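Local coordinates for hypothetical protein, IPT/TIG domain protein (Bacteroides ovatus, PDB 4HW6) that is of unknown function but, as a two-domain protein with an IPT/TIG domain and a six-bladed beta-propeller, probably binds carbohydrate as an auxiliary nutrient-binding protein, at residues V198-L211 / L222-A234. Sequence-based numbering, arbitrary orientation.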
ATOM      1  N   VAL A 198     -18.200 -10.586   1.145  1.00 13.96           N
ATOM      2  CA  VAL A 198     -19.558 -10.076   1.196  1.00 13.98           C
ATOM      3  C   VAL A 198     -20.182 -10.161  -0.181  1.00 14.12           C
ATOM      4  O   VAL A 198     -19.561  -9.761  -1.160  1.00 15.07           O
ATOM      5  CB  VAL A 198     -19.582  -8.617   1.711  1.00 14.48           C
ATOM      6  CG1 VAL A 198     -20.996  -8.013   1.563  1.00 13.53           C
ATOM      7  CG2 VAL A 198     -19.147  -8.609   3.165  1.00 16.34           C
ATOM      8  N   ASP A 199     -21.406 -10.683  -0.270  1.00 14.65           N
ATOM      9  CA  ASP A 199     -22.203 -10.658  -1.501  1.00 14.99           C
ATOM     10  C   ASP A 199     -23.284  -9.595  -1.308  1.00 16.87           C
ATOM     11  O   ASP A 199     -24.107  -9.733  -0.411  1.00 18.39           O
ATOM     12  CB  ASP A 199     -22.869 -12.002  -1.722  1.00 15.59           C
ATOM     13  CG  ASP A 199     -23.623 -12.111  -3.061  1.00 18.03           C
ATOM     14  OD1 ASP A 199     -23.478 -11.234  -3.965  1.00 18.69           O
ATOM     15  OD2 ASP A 199     -24.325 -13.149  -3.235  1.00 19.95           O
ATOM     16  N   ASP A 200     -23.269  -8.557  -2.137  1.00 15.34           N
ATOM     17  CA  ASP A 200     -24.295  -7.505  -2.111  1.00 16.60           C
ATOM     18  C   ASP A 200     -25.444  -7.944  -3.013  1.00 17.78           C
ATOM     19  O   ASP A 200     -25.332  -7.874  -4.250  1.00 17.66           O
ATOM     20  CB  ASP A 200     -23.694  -6.176  -2.581  1.00 16.83           C
ATOM     21  CG  ASP A 200     -24.731  -5.048  -2.680  1.00 17.30           C
ATOM     22  OD1 ASP A 200     -25.910  -5.220  -2.281  1.00 17.84           O
ATOM     23  OD2 ASP A 200     -24.347  -3.986  -3.197  1.00 20.69           O
ATOM     24  N   GLN A 201     -26.513  -8.456  -2.402  1.00 16.90           N
ATOM     25  CA  GLN A 201     -27.629  -9.032  -3.153  1.00 15.94           C
ATOM     26  C   GLN A 201     -28.963  -8.659  -2.504  1.00 18.02           C
ATOM     27  O   GLN A 201     -29.020  -8.270  -1.345  1.00 17.05           O
ATOM     28  CB  GLN A 201     -27.472 -10.550  -3.329  1.00 17.52           C
ATOM     29  CG  GLN A 201     -27.370 -11.348  -2.028  1.00 17.18           C
ATOM     30  CD  GLN A 201     -28.717 -11.516  -1.349  1.00 17.10           C
ATOM     31  OE1 GLN A 201     -29.745 -11.752  -2.010  1.00 19.12           O
ATOM     32  NE2 GLN A 201     -28.728 -11.412  -0.019  1.00 16.70           N
ATOM     33  N   SER A 202     -30.036  -8.800  -3.263  1.00 17.46           N
ATOM     34  CA  SER A 202     -31.292  -8.106  -2.940  1.00 18.78           C
ATOM     35  C   SER A 202     -32.338  -8.875  -2.143  1.00 19.42           C
ATOM     36  O   SER A 202     -33.484  -8.392  -2.011  1.00 20.51           O
ATOM     37  CB  SER A 202     -31.899  -7.566  -4.235  1.00 19.67           C
ATOM     38  OG  SER A 202     -32.350  -8.597  -5.090  1.00 20.59           O
ATOM     39  N   SER A 203     -31.978 -10.032  -1.579  1.00 18.07           N
ATOM     40  CA  SER A 203     -32.915 -10.847  -0.799  1.00 19.32           C
ATOM     41  C   SER A 203     -32.528 -10.941   0.680  1.00 20.34           C
ATOM     42  O   SER A 203     -31.393 -11.287   1.012  1.00 21.53           O
ATOM     43  CB  SER A 203     -33.014 -12.264  -1.364  1.00 20.78           C
ATOM     44  OG  SER A 203     -33.793 -13.072  -0.495  1.00 20.07           O
ATOM     45  N   ASP A 204     -33.491 -10.665   1.560  1.00 20.07           N
ATOM     46  CA  ASP A 204     -33.293 -10.843   3.009  1.00 21.41           C
ATOM     47  C   ASP A 204     -33.139 -12.302   3.405  1.00 20.14           C
ATOM     48  O   ASP A 204     -32.661 -12.583   4.492  1.00 21.36           O
ATOM     49  CB  ASP A 204     -34.456 -10.242   3.813  1.00 25.24           C
ATOM     50  CG  ASP A 204     -34.483  -8.728   3.774  1.00 27.69           C
ATOM     51  OD1 ASP A 204     -33.479  -8.099   4.163  1.00 24.76           O
ATOM     52  OD2 ASP A 204     -35.524  -8.157   3.364  1.00 33.86           O
ATOM     53  N   THR A 205     -33.528 -13.231   2.541  1.00 19.66           N
ATOM     54  CA  THR A 205     -33.491 -14.633   2.870  1.00 20.75           C
ATOM     55  C   THR A 205     -32.337 -15.389   2.196  1.00 20.71           C
ATOM     56  O   THR A 205     -32.296 -16.627   2.226  1.00 20.67           O
ATOM     57  CB  THR A 205     -34.836 -15.296   2.512  1.00 22.86           C
ATOM     58  OG1 THR A 205     -35.096 -15.134   1.102  1.00 23.63           O
ATOM     59  CG2 THR A 205     -35.971 -14.675   3.335  1.00 21.33           C
ATOM     60  N   ASN A 206     -31.417 -14.650   1.602  1.00 19.58           N
ATOM     61  CA  ASN A 206     -30.236 -15.212   0.959  1.00 20.10           C
ATOM     62  C   ASN A 206     -28.951 -14.711   1.636  1.00 18.90           C
ATOM     63  O   ASN A 206     -28.920 -13.642   2.263  1.00 16.97           O
ATOM     64  CB  ASN A 206     -30.236 -14.854  -0.531  1.00 22.39           C
ATOM     65  CG  ASN A 206     -31.297 -15.608  -1.323  1.00 30.23           C
ATOM     66  OD1 ASN A 206     -31.703 -16.694  -0.953  1.00 35.76           O
ATOM     67  ND2 ASN A 206     -31.690 -15.053  -2.456  1.00 36.29           N
ATOM     68  N   THR A 207     -27.881 -15.488   1.448  1.00 19.42           N
ATOM     69  CA  THR A 207     -26.609 -15.260   2.111  1.00 17.73           C
ATOM     70  C   THR A 207     -26.007 -13.937   1.686  1.00 17.05           C
ATOM     71  O   THR A 207     -25.969 -13.601   0.502  1.00 16.29           O
ATOM     72  CB  THR A 207     -25.617 -16.406   1.810  1.00 17.18           C
ATOM     73  OG1 THR A 207     -26.204 -17.652   2.229  1.00 19.51           O
ATOM     74  CG2 THR A 207     -24.253 -16.184   2.500  1.00 18.38           C
ATOM     75  N   GLY A 208     -25.543 -13.181   2.672  1.00 16.45           N
ATOM     76  CA  GLY A 208     -24.822 -11.955   2.425  1.00 15.42           C
ATOM     77  C   GLY A 208     -23.346 -11.999   2.767  1.00 15.20           C
ATOM     78  O   GLY A 208     -22.571 -11.173   2.261  1.00 16.40           O
ATOM     79  N   ILE A 209     -22.956 -12.933   3.623  1.00 15.39           N
ATOM     80  CA  ILE A 209     -21.564 -13.055   4.020  1.00 14.82           C
ATOM     81  C   ILE A 209     -21.192 -14.526   3.875  1.00 15.22           C
ATOM     82  O   ILE A 209     -21.845 -15.410   4.439  1.00 17.14           O
ATOM     83  CB  ILE A 209     -21.285 -12.560   5.447  1.00 16.30           C
ATOM     84  CG1 ILE A 209     -21.861 -11.166   5.659  1.00 16.50           C
ATOM     85  CG2 ILE A 209     -19.781 -12.597   5.707  1.00 17.13           C
ATOM     86  CD1 ILE A 209     -21.597 -10.590   7.045  1.00 17.59           C
ATOM     87  N   TYR A 210     -20.175 -14.759   3.063  1.00 14.25           N
ATOM     88  CA  TYR A 210     -19.655 -16.082   2.774  1.00 15.29           C
ATOM     89  C   TYR A 210     -18.274 -16.229   3.383  1.00 16.15           C
ATOM     90  O   TYR A 210     -17.611 -15.217   3.665  1.00 15.43           O
ATOM     91  CB  TYR A 210     -19.531 -16.289   1.280  1.00 15.90           C
ATOM     92  CG  TYR A 210     -20.825 -16.450   0.538  1.00 16.63           C
ATOM     93  CD1 TYR A 210     -21.425 -17.706   0.431  1.00 18.15           C
ATOM     94  CD2 TYR A 210     -21.457 -15.360  -0.054  1.00 15.95           C
ATOM     95  CE1 TYR A 210     -22.604 -17.887  -0.251  1.00 18.73           C
ATOM     96  CE2 TYR A 210     -22.657 -15.539  -0.758  1.00 17.11           C
ATOM     97  CZ  TYR A 210     -23.212 -16.806  -0.862  1.00 18.43           C
ATOM     98  OH  TYR A 210     -24.409 -17.054  -1.544  1.00 18.61           O
ATOM     99  N   LEU A 211     -17.864 -17.479   3.586  1.00 17.37           N
ATOM    100  CA  LEU A 211     -16.525 -17.796   4.078  0.50 18.77           C
ATOM    101  C   LEU A 211     -15.873 -18.822   3.161  1.00 19.25           C
ATOM    102  O   LEU A 211     -16.521 -19.798   2.759  1.00 20.92           O
ATOM    103  CB  LEU A 211     -16.634 -18.341   5.506  0.50 19.52           C
ATOM    104  CG  LEU A 211     -15.347 -18.686   6.263  0.50 20.36           C
ATOM    105  CD1 LEU A 211     -15.519 -18.406   7.753  0.50 20.24           C
ATOM    106  CD2 LEU A 211     -14.968 -20.140   6.036  0.50 19.42           C
ATOM    107  N   LEU A 222     -18.482 -21.580   2.564  1.00 20.79           N
ATOM    108  CA  LEU A 222     -19.557 -21.740   3.549  1.00 21.71           C
ATOM    109  C   LEU A 222     -20.394 -20.461   3.563  1.00 19.93           C
ATOM    110  O   LEU A 222     -19.892 -19.380   3.271  1.00 18.75           O
ATOM    111  CB  LEU A 222     -18.993 -21.984   4.956  1.00 23.60           C
ATOM    112  CG  LEU A 222     -18.030 -23.161   5.182  1.00 27.74           C
ATOM    113  CD1 LEU A 222     -17.443 -23.092   6.589  1.00 34.06           C
ATOM    114  CD2 LEU A 222     -18.683 -24.519   4.940  1.00 32.77           C
ATOM    115  N   SER A 223     -21.670 -20.588   3.904  1.00 20.98           N
ATOM    116  CA  SER A 223     -22.549 -19.431   4.083  1.00 20.14           C
ATOM    117  C   SER A 223     -22.635 -19.104   5.572  1.00 20.19           C
ATOM    118  O   SER A 223     -22.998 -19.968   6.375  1.00 22.92           O
ATOM    119  CB  SER A 223     -23.948 -19.749   3.542  1.00 23.44           C
ATOM    120  OG  SER A 223     -23.882 -20.069   2.151  1.00 22.95           O
ATOM    121  N   LEU A 224     -22.321 -17.873   5.941  1.00 17.99           N
ATOM    122  CA  LEU A 224     -22.305 -17.492   7.332  1.00 19.09           C
ATOM    123  C   LEU A 224     -23.650 -16.953   7.763  1.00 19.16           C
ATOM    124  O   LEU A 224     -24.208 -17.424   8.737  1.00 21.64           O
ATOM    125  CB  LEU A 224     -21.244 -16.444   7.621  1.00 19.22           C
ATOM    126  CG  LEU A 224     -19.805 -16.875   7.378  1.00 20.95           C
ATOM    127  CD1 LEU A 224     -18.839 -15.790   7.848  1.00 23.21           C
ATOM    128  CD2 LEU A 224     -19.533 -18.206   8.073  1.00 21.60           C
ATOM    129  N   CYS A 225     -24.158 -15.954   7.061  1.00 18.06           N
ATOM    130  CA  CYS A 225     -25.433 -15.367   7.440  1.00 18.61           C
ATOM    131  C   CYS A 225     -26.099 -14.654   6.287  1.00 18.70           C
ATOM    132  O   CYS A 225     -25.453 -14.214   5.327  1.00 16.93           O
ATOM    133  CB  CYS A 225     -25.284 -14.418   8.638  1.00 20.82           C
ATOM    134  SG  CYS A 225     -24.274 -12.981   8.279  1.00 22.61           S
ATOM    135  N   ASN A 226     -27.419 -14.558   6.393  1.00 18.40           N
ATOM    136  CA  ASN A 226     -28.217 -13.807   5.440  1.00 17.50           C
ATOM    137  C   ASN A 226     -28.101 -12.321   5.694  1.00 18.17           C
ATOM    138  O   ASN A 226     -28.048 -11.864   6.846  1.00 20.04           O
ATOM    139  CB  ASN A 226     -29.696 -14.179   5.553  1.00 18.36           C
ATOM    140  CG  ASN A 226     -29.973 -15.618   5.215  1.00 20.69           C
ATOM    141  OD1 ASN A 226     -29.191 -16.283   4.520  1.00 20.28           O
ATOM    142  ND2 ASN A 226     -31.108 -16.118   5.704  1.00 21.15           N
ATOM    143  N   ALA A 227     -28.060 -11.547   4.617  1.00 16.32           N
ATOM    144  CA  ALA A 227     -28.027 -10.100   4.746  1.00 16.04           C
ATOM    145  C   ALA A 227     -28.278  -9.575   3.348  1.00 18.59           C
ATOM    146  O   ALA A 227     -27.603  -9.962   2.407  1.00 17.68           O
ATOM    147  CB  ALA A 227     -26.676  -9.618   5.246  1.00 15.31           C
ATOM    148  N   ARG A 228     -29.273  -8.714   3.244  1.00 16.87           N
ATOM    149  CA  ARG A 228     -29.591  -8.039   2.019  1.00 16.39           C
ATOM    150  C   ARG A 228     -28.846  -6.725   1.902  1.00 14.40           C
ATOM    151  O   ARG A 228     -28.770  -5.932   2.852  1.00 14.20           O
ATOM    152  CB  ARG A 228     -31.094  -7.802   2.008  1.00 16.67           C
ATOM    153  CG  ARG A 228     -31.577  -6.938   0.871  1.00 17.59           C
ATOM    154  CD  ARG A 228     -33.080  -6.894   0.894  1.00 20.87           C
ATOM    155  NE  ARG A 228     -33.563  -6.014  -0.153  1.00 21.34           N
ATOM    156  CZ  ARG A 228     -34.840  -5.931  -0.508  1.00 26.86           C
ATOM    157  NH1 ARG A 228     -35.764  -6.658   0.118  1.00 30.95           N
ATOM    158  NH2 ARG A 228     -35.206  -5.095  -1.475  1.00 27.65           N
ATOM    159  N   GLY A 229     -28.330  -6.443   0.706  1.00 13.86           N
ATOM    160  CA  GLY A 229     -27.615  -5.192   0.453  1.00 12.97           C
ATOM    161  C   GLY A 229     -26.397  -4.934   1.314  1.00 13.41           C
ATOM    162  O   GLY A 229     -26.111  -3.768   1.659  1.00 12.40           O
ATOM    163  N   ALA A 230     -25.678  -5.995   1.659  1.00 13.67           N
ATOM    164  CA  ALA A 230     -24.474  -5.861   2.477  1.00 16.54           C
ATOM    165  C   ALA A 230     -23.329  -5.245   1.698  1.00 15.19           C
ATOM    166  O   ALA A 230     -23.114  -5.582   0.508  1.00 16.34           O
ATOM    167  CB  ALA A 230     -24.075  -7.209   3.102  1.00 15.53           C
ATOM    168  N   LYS A 231     -22.556  -4.382   2.382  1.00 15.10           N
ATOM    169  CA  LYS A 231     -21.541  -3.548   1.727  1.00 16.05           C
ATOM    170  C   LYS A 231     -20.084  -3.713   2.171  1.00 15.36           C
ATOM    171  O   LYS A 231     -19.167  -3.367   1.429  1.00 17.48           O
ATOM    172  CB  LYS A 231     -21.897  -2.071   1.927  1.00 16.71           C
ATOM    173  CG  LYS A 231     -23.235  -1.650   1.352  1.00 19.25           C
ATOM    174  CD  LYS A 231     -23.316  -1.902  -0.142  1.00 20.66           C
ATOM    175  CE  LYS A 231     -24.546  -1.267  -0.771  1.00 17.85           C
ATOM    176  NZ  LYS A 231     -24.421  -1.314  -2.254  1.00 18.17           N
ATOM    177  N   THR A 232     -19.873  -4.211   3.374  1.00 14.20           N
ATOM    178  CA  THR A 232     -18.548  -4.177   4.004  1.00 14.88           C
ATOM    179  C   THR A 232     -18.456  -5.255   5.070  1.00 16.04           C
ATOM    180  O   THR A 232     -19.479  -5.721   5.573  1.00 15.67           O
ATOM    181  CB  THR A 232     -18.218  -2.763   4.574  1.00 17.69           C
ATOM    182  OG1 THR A 232     -16.845  -2.688   5.001  1.00 18.78           O
ATOM    183  CG2 THR A 232     -19.127  -2.373   5.727  1.00 16.43           C
ATOM    184  N   CYS A 233     -17.235  -5.697   5.359  1.00 17.10           N
ATOM    185  CA  CYS A 233     -16.974  -6.729   6.386  1.00 17.73           C
ATOM    186  C   CYS A 233     -15.680  -6.393   7.141  1.00 21.82           C
ATOM    187  O   CYS A 233     -14.579  -6.666   6.673  1.00 29.73           O
ATOM    188  CB  CYS A 233     -16.885  -8.141   5.795  1.00 17.90           C
ATOM    189  SG  CYS A 233     -15.761  -8.395   4.398  1.00 21.30           S
ATOM    190  N   ALA A 234     -15.830  -5.808   8.314  1.00 15.48           N
ATOM    191  CA  ALA A 234     -14.692  -5.364   9.104  1.00 15.28           C
ATOM    192  C   ALA A 234     -14.543  -6.282  10.309  1.00 14.64           C
ATOM    193  O   ALA A 234     -15.404  -6.316  11.190  1.00 16.88           O
ATOM    194  CB  ALA A 234     -14.890  -3.928   9.545  1.00 15.68           C
TER
HETATM  195  O   HOH W   1     -26.209  -8.690   0.498  1.00 13.58           O
HETATM  196  O   HOH W   2     -35.941  -9.657   0.736  1.00 26.99           O
HETATM  197  O   HOH W   3     -29.658 -18.592   2.974  1.00 33.57           O
HETATM  198  O   HOH W   4     -26.779 -17.421   5.000  1.00 24.42           O
HETATM  199  O   HOH W   5     -26.223 -20.242   1.145  1.00 40.07           O
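Arg228 runs out fully extended, with CG opposite its backbone N (chi1 172°), and Asp204 holds CG anti to its carbonyl carbon (chi1 -70°), which brings its carboxylate up to Arg228. Asp204 OD1 lies against Arg228 CB, while OD2 forms a long salt bridge with Arg228 NH1 at 3.6 Å. The carboxylate and guanidinium planes are turned 47° apart. Ser202 O sits over one guanidinium face, offset toward its rim. Putting an alanine at Arg228 would probably leave the Asp204 carboxylate without its charged mate and Ser202 O without the flat group beneath it. Gly229 N gives a straight hydrogen bond to Gln201 O (2.8 Å). Lys231 NZ meets Asp200 OD2 from above the carboxylate plane in a 2.8 Å salt bridge, and also hydrogen-bonds Asn275 OD1. Buried Val198 packs CG1 on Ala230 CB and CG2 on Cys233 CB (3.5 Å). Further along, Cys225 O accepts from both Gly208 N and Ile209 N. Leu224 CD2 rests on Leu211 CB, and Cys225 SG touches Ile209 CD1 at 3.8 Å. Thr207 CG2 lies over the Tyr210 ring centre. Leu224 and Cys225 both face Ile209, a classic beta bulge in the antiparallel hairpin 207-212/221-226, which forms the outer half of a four-stranded beta-propeller blade.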